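Local coordinates for protein phosphoserine aminotransferase (Bacillus circulans, PDB 2C0R) that catalyses the reversible, pyridoxal-phosphate-dependent transamination that makes phosphoserine and phosphohydroxythreonine for serine and pyridoxine biosynthesis, at residues A[15-26]-A[246-257]; A[176-184]-A[261-269]. The protein carries 1 engineered substitution. All blocks are in the same frame, centred on the assembly; numbering follows the deposited sequence.

Interaction 1 of 2, residues A[15-26]-A[246-257]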
# COMPACT_ATOMS: atom_id res chain seq x y z
N LEU A 15 18.00 1.40 -0.61
CA LEU A 15 17.86 1.74 0.78
C LEU A 15 19.22 1.76 1.46
O LEU A 15 20.11 1.10 0.94
CB LEU A 15 16.97 0.71 1.54
CG LEU A 15 15.49 1.13 1.46
CD1 LEU A 15 14.82 0.45 0.27
CD2 LEU A 15 14.75 0.80 2.74
N PRO A 16 19.37 2.46 2.57
CA PRO A 16 20.66 2.40 3.31
C PRO A 16 20.93 0.97 3.75
O PRO A 16 20.02 0.33 4.33
CB PRO A 16 20.39 3.30 4.51
CG PRO A 16 19.34 4.26 4.03
CD PRO A 16 18.42 3.35 3.23
N LEU A 17 22.12 0.45 3.48
CA LEU A 17 22.42 -0.93 3.91
C LEU A 17 22.18 -1.11 5.41
O LEU A 17 21.70 -2.15 5.84
CB LEU A 17 23.87 -1.28 3.60
CG LEU A 17 24.29 -2.69 3.96
CD1 LEU A 17 23.33 -3.75 3.41
CD2 LEU A 17 25.71 -2.92 3.43
N GLU A 18 22.48 -0.08 6.21
CA GLU A 18 22.31 -0.18 7.67
C GLU A 18 20.84 -0.36 8.03
O GLU A 18 20.44 -1.07 8.98
CB GLU A 18 22.80 1.08 8.39
CG GLU A 18 22.65 2.35 7.58
CD GLU A 18 23.83 2.80 6.76
OE1 GLU A 18 24.12 2.20 5.69
OE2 GLU A 18 24.49 3.80 7.14
N VAL A 19 19.98 0.32 7.30
CA VAL A 19 18.55 0.18 7.55
C VAL A 19 18.09 -1.23 7.20
O VAL A 19 17.32 -1.82 7.96
CB VAL A 19 17.79 1.21 6.72
CG1 VAL A 19 16.31 0.86 6.69
CG2 VAL A 19 18.02 2.59 7.32
N LEU A 20 18.55 -1.77 6.07
CA LEU A 20 18.19 -3.13 5.70
C LEU A 20 18.71 -4.08 6.76
O LEU A 20 18.03 -5.00 7.13
CB LEU A 20 18.79 -3.48 4.36
CG LEU A 20 18.24 -2.71 3.16
CD1 LEU A 20 19.06 -3.05 1.92
CD2 LEU A 20 16.78 -3.06 2.93
N GLU A 21 19.92 -3.87 7.25
CA GLU A 21 20.48 -4.78 8.26
C GLU A 21 19.70 -4.70 9.56
O GLU A 21 19.46 -5.72 10.23
CB GLU A 21 21.94 -4.46 8.51
CG GLU A 21 22.81 -4.78 7.27
CD GLU A 21 24.25 -4.36 7.55
OE1 GLU A 21 24.48 -3.58 8.52
OE2 GLU A 21 25.12 -4.83 6.79
N ARG A 22 19.29 -3.51 9.96
CA ARG A 22 18.52 -3.33 11.19
C ARG A 22 17.15 -4.02 11.09
O ARG A 22 16.70 -4.72 12.01
CB ARG A 22 18.29 -1.83 11.48
CG ARG A 22 19.45 -1.10 12.12
CD ARG A 22 19.42 0.42 12.06
NE ARG A 22 20.75 1.02 11.96
CZ ARG A 22 21.01 2.21 11.42
NH1 ARG A 22 19.98 2.90 10.93
NH2 ARG A 22 22.25 2.74 11.35
N ALA A 23 16.48 -3.76 9.98
CA ALA A 23 15.15 -4.32 9.77
C ALA A 23 15.26 -5.86 9.67
O ALA A 23 14.39 -6.57 10.21
CB ALA A 23 14.48 -3.73 8.57
N GLN A 24 16.32 -6.32 9.01
CA GLN A 24 16.46 -7.77 8.93
C GLN A 24 16.61 -8.40 10.31
O GLN A 24 16.02 -9.41 10.65
CB GLN A 24 17.70 -8.11 8.06
CG GLN A 24 17.95 -9.64 8.08
CD GLN A 24 19.24 -9.93 7.31
OE1 GLN A 24 20.30 -9.33 7.60
NE2 GLN A 24 19.13 -10.79 6.34
N ALA A 25 17.42 -7.75 11.15
CA ALA A 25 17.71 -8.39 12.44
C ALA A 25 16.47 -8.50 13.33
O ALA A 25 16.35 -9.48 14.10
CB ALA A 25 18.80 -7.59 13.14
N GLU A 26 15.53 -7.58 13.23
CA GLU A 26 14.31 -7.68 14.05
C GLU A 26 13.10 -8.09 13.25
O GLU A 26 11.96 -8.00 13.72
CB GLU A 26 14.07 -6.40 14.82
CG GLU A 26 13.73 -5.20 13.97
CD GLU A 26 13.65 -3.91 14.75
OE1 GLU A 26 13.88 -3.89 15.98
OE2 GLU A 26 13.32 -2.86 14.17
N TYR A 246 6.89 1.50 9.25
CA TYR A 246 8.02 1.12 10.07
C TYR A 246 9.35 1.37 9.35
O TYR A 246 10.32 1.87 9.94
CB TYR A 246 7.86 -0.37 10.44
CG TYR A 246 9.16 -1.04 10.82
CD1 TYR A 246 9.71 -0.92 12.10
CD2 TYR A 246 9.84 -1.83 9.89
CE1 TYR A 246 10.88 -1.54 12.42
CE2 TYR A 246 11.02 -2.45 10.20
CZ TYR A 246 11.53 -2.30 11.47
OH TYR A 246 12.71 -2.94 11.75
N MET A 247 9.41 1.04 8.07
CA MET A 247 10.66 1.24 7.32
C MET A 247 10.92 2.71 7.04
O MET A 247 12.08 3.15 7.13
CB MET A 247 10.60 0.50 5.99
CG MET A 247 10.70 -1.01 5.97
SD MET A 247 12.22 -1.64 6.74
CE MET A 247 13.43 -1.32 5.46
N VAL A 248 9.89 3.49 6.75
CA VAL A 248 10.07 4.95 6.69
C VAL A 248 10.66 5.47 7.99
O VAL A 248 11.61 6.27 8.01
CB VAL A 248 8.73 5.65 6.36
CG1 VAL A 248 8.83 7.17 6.52
CG2 VAL A 248 8.29 5.29 4.94
N ASN A 249 10.12 4.99 9.12
CA ASN A 249 10.68 5.44 10.42
C ASN A 249 12.17 5.17 10.50
O ASN A 249 12.95 6.03 10.90
CB ASN A 249 9.89 4.77 11.54
CG ASN A 249 10.13 5.45 12.88
OD1 ASN A 249 10.14 6.67 13.03
ND2 ASN A 249 10.28 4.60 13.89
N GLU A 250 12.57 3.98 10.07
CA GLU A 250 14.01 3.64 10.10
C GLU A 250 14.79 4.51 9.16
O GLU A 250 15.93 4.93 9.46
CB GLU A 250 14.16 2.15 9.75
CG GLU A 250 13.65 1.22 10.84
CD GLU A 250 14.22 1.51 12.22
OE1 GLU A 250 13.42 1.66 13.16
OE2 GLU A 250 15.46 1.62 12.35
N VAL A 251 14.25 4.82 7.99
CA VAL A 251 14.99 5.68 7.07
C VAL A 251 15.13 7.08 7.61
O VAL A 251 16.18 7.73 7.48
CB VAL A 251 14.34 5.70 5.67
CG1 VAL A 251 14.98 6.78 4.82
CG2 VAL A 251 14.46 4.35 4.97
N LEU A 252 14.10 7.58 8.28
CA LEU A 252 14.18 8.92 8.86
C LEU A 252 15.25 8.98 9.95
O LEU A 252 15.97 9.97 10.06
CB LEU A 252 12.83 9.39 9.43
CG LEU A 252 11.67 9.42 8.41
CD1 LEU A 252 10.42 9.77 9.17
CD2 LEU A 252 11.95 10.40 7.29
N LYS A 253 15.33 7.92 10.75
CA LYS A 253 16.44 7.86 11.71
C LYS A 253 17.79 7.97 11.02
O LYS A 253 18.67 8.67 11.45
CB LYS A 253 16.36 6.55 12.49
CG LYS A 253 15.27 6.48 13.55
CD LYS A 253 15.15 5.01 14.02
CE LYS A 253 13.94 4.87 14.97
NZ LYS A 253 13.80 3.45 15.39
N TRP A 254 17.93 7.23 9.91
CA TRP A 254 19.22 7.27 9.19
C TRP A 254 19.48 8.66 8.63
O TRP A 254 20.61 9.14 8.67
CB TRP A 254 19.15 6.18 8.12
CG TRP A 254 20.29 6.18 7.14
CD1 TRP A 254 21.48 5.48 7.27
CD2 TRP A 254 20.39 6.87 5.88
NE1 TRP A 254 22.29 5.70 6.18
CE2 TRP A 254 21.64 6.55 5.32
CE3 TRP A 254 19.54 7.73 5.18
CZ2 TRP A 254 22.05 7.07 4.09
CZ3 TRP A 254 19.93 8.24 3.96
CH2 TRP A 254 21.19 7.91 3.43
N ILE A 255 18.44 9.35 8.13
CA ILE A 255 18.71 10.71 7.60
C ILE A 255 19.23 11.59 8.72
O ILE A 255 20.16 12.39 8.54
CB ILE A 255 17.43 11.29 6.97
CG1 ILE A 255 16.99 10.55 5.72
CG2 ILE A 255 17.65 12.78 6.62
CD1 ILE A 255 15.65 10.96 5.11
N GLU A 256 18.62 11.42 9.89
CA GLU A 256 19.08 12.24 11.03
C GLU A 256 20.54 11.91 11.30
O GLU A 256 21.36 12.80 11.55
CB GLU A 256 18.17 12.01 12.24
CG GLU A 256 18.63 12.68 13.51
CD GLU A 256 18.38 14.16 13.67
OE1 GLU A 256 18.22 14.59 14.84
OE2 GLU A 256 18.36 14.92 12.67
N GLU A 257 20.90 10.64 11.24
CA GLU A 257 22.27 10.24 11.54
C GLU A 257 23.28 10.75 10.52
O GLU A 257 24.48 10.81 10.80
CB GLU A 257 22.43 8.72 11.49
CG GLU A 257 21.78 7.94 12.59
CD GLU A 257 21.81 6.44 12.32
OE1 GLU A 257 22.04 6.02 11.15
OE2 GLU A 257 21.61 5.70 13.29
O HOH W 1 17.49 3.12 10.90
O HOH W 2 11.76 -5.64 10.88
O HOH W 3 13.32 -0.29 15.25
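Helix 17-25 runs against helix 246-257 with axes 9.7 Å apart at their closest and 136° between their directions, Val19 lying across from Glu250 and Ala23 from Met247. Val19 is the central knob, set in a hole formed by Met247, Glu250, Val251 and Trp254. Its CG1, anti to the backbone N (chi1 166°), meets Met247 CE at 3.8 Å, while CG2 rests on Trp254 CB. The small Ala23 lets its CB come within 3.6 Å of Met247 SD. At the N-cap, the rigid ring of Pro16 lies over one face of the indole in a CH-pi contact, CB 3.5 Å from the centroid of the five-membered ring of Trp254. This single knob-in-hole contact between two helices lies beside the dimer interface, where Gln24 meets Gln24 of the second subunit. Glu18 approaches the indole edge, and its OE2 takes a weak bond from Trp254 NE1 (3.1 Å); its stronger partner is Arg258. A leucine in place of Trp254 would probably open a gap beneath Pro16 and leave Glu18 to Arg258 alone. Beyond the apolar core, Glu257 OE1 offers its syn lone pair to Arg22 NH2 (3.3 Å) in a salt bridge, from a position tilted out of the guanidinium plane, the two flat groups 88° apart. Tyr246 OH donates a very short bond, 2.5 Å, to Glu26 OE2, which lies in the ring plane; a water links that carboxylate to Glu250 OE1.

Interaction 2 of 2, residues A[176-184]-A[261-269]; sequences SDILSRPFD and LEGVQQANR. With PLP (pyridoxal-5'-phosphate), chain C.
Asp177 O is gripped twice by Ser180, a residue that also meets helix 261-269: Ser180 OG, held between its own backbone N and carbonyl carbon (chi1 65°), reaches back to Asp177 O at 2.6 Å, in the carbonyl plane and on a lone pair, while Ser180 N bonds to the same oxygen, closing a type II beta turn from Asp177 to Ser180. The turn presents Ser180 O to the helix, where a water donates to it at 2.8 Å and accepts from Asn268 ND2, and Gln265 CA lies 3.4 Å from Ser180 O in a bent CA-H...O contact. An asparagine suits this place because its two ends can serve different partners; ND2 also donates to Asn340, and OD1 accepts from Lys271. Leu179, at the third turn position, takes a positive phi of 57°, a place more often filled by glycine. Its CB meets Leu261 CD2 at 3.7 Å; that methyl and Val264 CG2 also touch Leu179 O, to which Asn340 ND2 donates. Farther along, the ring of Pro182 lies against the helix, its CD 3.4 Å from Gln265 OE1. Gln265 has its CG anti to the backbone N (chi1 -176°), and the extended chain crosses the proline at about a right angle. Glu262 brings its carboxylate to Pro182 CG. Arg181 NH1 turns back into the loop to form a salt bridge with Asp177 OD2 (2.7 Å), and its NH2 bonds to Phe159 O. At the start of the loop Ser176 lines the cofactor pocket, its CB 3.9 Å from O3 of the pyridoxal phosphate. The loop runs from strand 170-173, whose Asp173 binds the cofactor, to strand 190-194 of the central sheet; it lies against helix 260-280, with Leu179 and Leu261 also packing on Ile255 of helix 242-257.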
# COMPACT_ATOMS: atom_id res chain seq x y z
N SER A 176 10.37 12.27 -5.98
CA SER A 176 11.74 11.87 -6.22
C SER A 176 12.77 12.78 -5.56
O SER A 176 13.96 12.55 -5.81
CB SER A 176 11.94 11.69 -7.71
OG SER A 176 11.54 12.84 -8.43
N ASP A 177 12.38 13.71 -4.69
CA ASP A 177 13.43 14.47 -4.00
C ASP A 177 13.04 14.83 -2.56
O ASP A 177 13.76 15.56 -1.87
CB ASP A 177 13.89 15.71 -4.76
CG ASP A 177 12.93 16.89 -4.76
OD1 ASP A 177 11.87 16.83 -4.12
OD2 ASP A 177 13.30 17.88 -5.42
N ILE A 178 11.93 14.31 -2.01
CA ILE A 178 11.57 14.72 -0.66
C ILE A 178 12.61 14.28 0.33
O ILE A 178 13.13 13.14 0.29
CB ILE A 178 10.18 14.17 -0.28
CG1 ILE A 178 9.60 15.00 0.88
CG2 ILE A 178 10.25 12.69 0.01
CD1 ILE A 178 8.16 14.64 1.20
N LEU A 179 12.94 15.15 1.26
CA LEU A 179 13.99 14.95 2.27
C LEU A 179 15.36 14.66 1.65
O LEU A 179 16.18 13.99 2.27
CB LEU A 179 13.60 13.86 3.29
CG LEU A 179 12.22 13.98 3.90
CD1 LEU A 179 12.08 12.92 5.01
CD2 LEU A 179 11.92 15.37 4.47
N SER A 180 15.59 15.26 0.48
CA SER A 180 16.94 15.30 -0.08
C SER A 180 17.61 16.64 0.21
O SER A 180 18.82 16.79 -0.02
CB SER A 180 16.92 15.11 -1.59
OG SER A 180 16.26 16.16 -2.25
N ARG A 181 16.83 17.60 0.70
CA ARG A 181 17.32 18.96 0.80
C ARG A 181 16.41 19.73 1.74
O ARG A 181 15.23 19.41 1.78
CB ARG A 181 17.38 19.66 -0.57
CG ARG A 181 16.12 19.58 -1.41
CD ARG A 181 15.86 20.74 -2.37
NE ARG A 181 14.69 20.37 -3.19
CZ ARG A 181 14.48 20.89 -4.40
NH1 ARG A 181 13.43 20.54 -5.15
NH2 ARG A 181 15.37 21.80 -4.86
N PRO A 182 16.92 20.71 2.44
CA PRO A 182 16.03 21.57 3.23
C PRO A 182 15.10 22.30 2.28
O PRO A 182 15.40 22.67 1.15
CB PRO A 182 16.97 22.58 3.88
CG PRO A 182 18.33 21.95 3.81
CD PRO A 182 18.34 21.10 2.56
N PHE A 183 13.89 22.51 2.79
CA PHE A 183 12.94 23.42 2.20
C PHE A 183 12.02 23.90 3.33
O PHE A 183 11.92 23.25 4.38
CB PHE A 183 12.17 22.81 1.05
CG PHE A 183 11.16 21.74 1.40
CD1 PHE A 183 9.80 21.99 1.57
CD2 PHE A 183 11.60 20.44 1.54
CE1 PHE A 183 8.90 20.99 1.91
CE2 PHE A 183 10.72 19.41 1.84
CZ PHE A 183 9.38 19.70 1.99
N ASP A 184 11.41 25.04 3.02
CA ASP A 184 10.47 25.63 3.99
C ASP A 184 9.08 25.07 3.71
O ASP A 184 8.44 25.48 2.74
CB ASP A 184 10.48 27.15 3.87
CG ASP A 184 9.51 27.89 4.77
OD1 ASP A 184 8.97 27.23 5.71
OD2 ASP A 184 9.32 29.11 4.53
N LEU A 261 18.77 17.06 6.79
CA LEU A 261 18.60 17.41 5.40
C LEU A 261 19.81 18.17 4.87
O LEU A 261 20.13 17.99 3.70
CB LEU A 261 17.31 18.23 5.23
CG LEU A 261 16.03 17.53 5.68
CD1 LEU A 261 14.81 18.35 5.33
CD2 LEU A 261 15.98 16.13 5.06
N GLU A 262 20.45 18.96 5.71
CA GLU A 262 21.68 19.61 5.26
C GLU A 262 22.76 18.58 4.95
O GLU A 262 23.50 18.71 3.99
CB GLU A 262 22.22 20.58 6.31
CG GLU A 262 21.43 21.85 6.42
CD GLU A 262 21.69 22.88 5.35
OE1 GLU A 262 22.50 22.59 4.44
OE2 GLU A 262 21.06 23.96 5.47
N GLY A 263 22.83 17.53 5.78
CA GLY A 263 23.88 16.52 5.54
C GLY A 263 23.61 15.74 4.26
O GLY A 263 24.59 15.56 3.51
N VAL A 264 22.38 15.27 4.02
CA VAL A 264 22.13 14.49 2.83
C VAL A 264 22.25 15.37 1.60
O VAL A 264 22.76 14.94 0.55
CB VAL A 264 20.78 13.73 2.82
CG1 VAL A 264 20.85 12.63 3.90
CG2 VAL A 264 19.59 14.64 3.02
N GLN A 265 21.90 16.64 1.72
CA GLN A 265 22.05 17.56 0.60
C GLN A 265 23.51 17.66 0.19
O GLN A 265 23.83 17.63 -1.01
CB GLN A 265 21.48 18.95 0.99
CG GLN A 265 21.55 19.88 -0.23
CD GLN A 265 21.07 21.28 0.10
OE1 GLN A 265 21.35 21.87 1.15
NE2 GLN A 265 20.30 21.78 -0.87
N GLN A 266 24.37 17.82 1.19
CA GLN A 266 25.79 17.96 0.87
C GLN A 266 26.31 16.71 0.22
O GLN A 266 27.08 16.78 -0.76
CB GLN A 266 26.51 18.27 2.18
CG GLN A 266 28.03 18.27 2.05
CD GLN A 266 28.69 18.63 3.36
OE1 GLN A 266 29.34 19.66 3.46
NE2 GLN A 266 28.58 17.83 4.40
N ALA A 267 25.90 15.56 0.78
CA ALA A 267 26.34 14.28 0.21
C ALA A 267 25.83 14.07 -1.21
O ALA A 267 26.56 13.58 -2.10
CB ALA A 267 25.91 13.10 1.07
N ASN A 268 24.60 14.42 -1.47
CA ASN A 268 24.04 14.26 -2.80
C ASN A 268 24.64 15.26 -3.77
O ASN A 268 24.81 14.88 -4.92
CB ASN A 268 22.52 14.47 -2.71
CG ASN A 268 21.82 13.42 -1.87
OD1 ASN A 268 22.36 12.35 -1.62
ND2 ASN A 268 20.62 13.76 -1.42
N ARG A 269 24.94 16.49 -3.32
CA ARG A 269 25.57 17.43 -4.27
C ARG A 269 26.91 16.88 -4.71
O ARG A 269 27.30 17.01 -5.88
CB ARG A 269 25.70 18.77 -3.57
CG ARG A 269 26.39 19.86 -4.42
CD ARG A 269 25.51 20.54 -5.41
NE ARG A 269 25.06 19.79 -6.57
CZ ARG A 269 25.77 19.69 -7.69
NH1 ARG A 269 26.98 20.25 -7.81
NH2 ARG A 269 25.25 19.00 -8.69
N1 PLP C . 5.59 11.56 -9.25
C2 PLP C . 6.94 11.45 -9.39
C2A PLP C . 7.73 12.76 -9.42
C3 PLP C . 7.54 10.23 -9.48
O3 PLP C . 8.89 10.11 -9.56
C4 PLP C . 6.75 9.10 -9.35
C4A PLP C . 7.42 7.73 -9.44
C5 PLP C . 5.38 9.23 -9.28
C6 PLP C . 4.79 10.44 -9.15
C5A PLP C . 4.48 7.98 -9.31
O4P PLP C . 4.55 7.31 -8.06
P PLP C . 3.72 5.98 -7.77
O1P PLP C . 3.93 5.70 -6.31
O2P PLP C . 4.36 4.94 -8.67
O3P PLP C . 2.31 6.27 -8.14
O HOH W 4 20.00 16.54 -2.51

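In the fold
The two contacts lie about 17 Å apart, centre to centre, and their segments alternate along the chain: 15-26, 176-184, 246-257, 261-269. Helix 242-257 and helix 260-280 follow one another, and the first joins the two contacts. One side of it receives helix 17-25 in interaction 1, while Leu252 and Ile255 pack on Leu179 and Leu261 of interaction 2, Leu252 CD2 coming within 3.4 Å of Leu179 CD1. Apolar contacts on different faces of helix 242-257 thus link helix 17-25, at the subunit boundary, to the loop after strand 170-173 of the seven-stranded sheet. That loop carries Ser176 of the cofactor pocket, so helix 242-257 lies between the subunit boundary and a cofactor-binding loop.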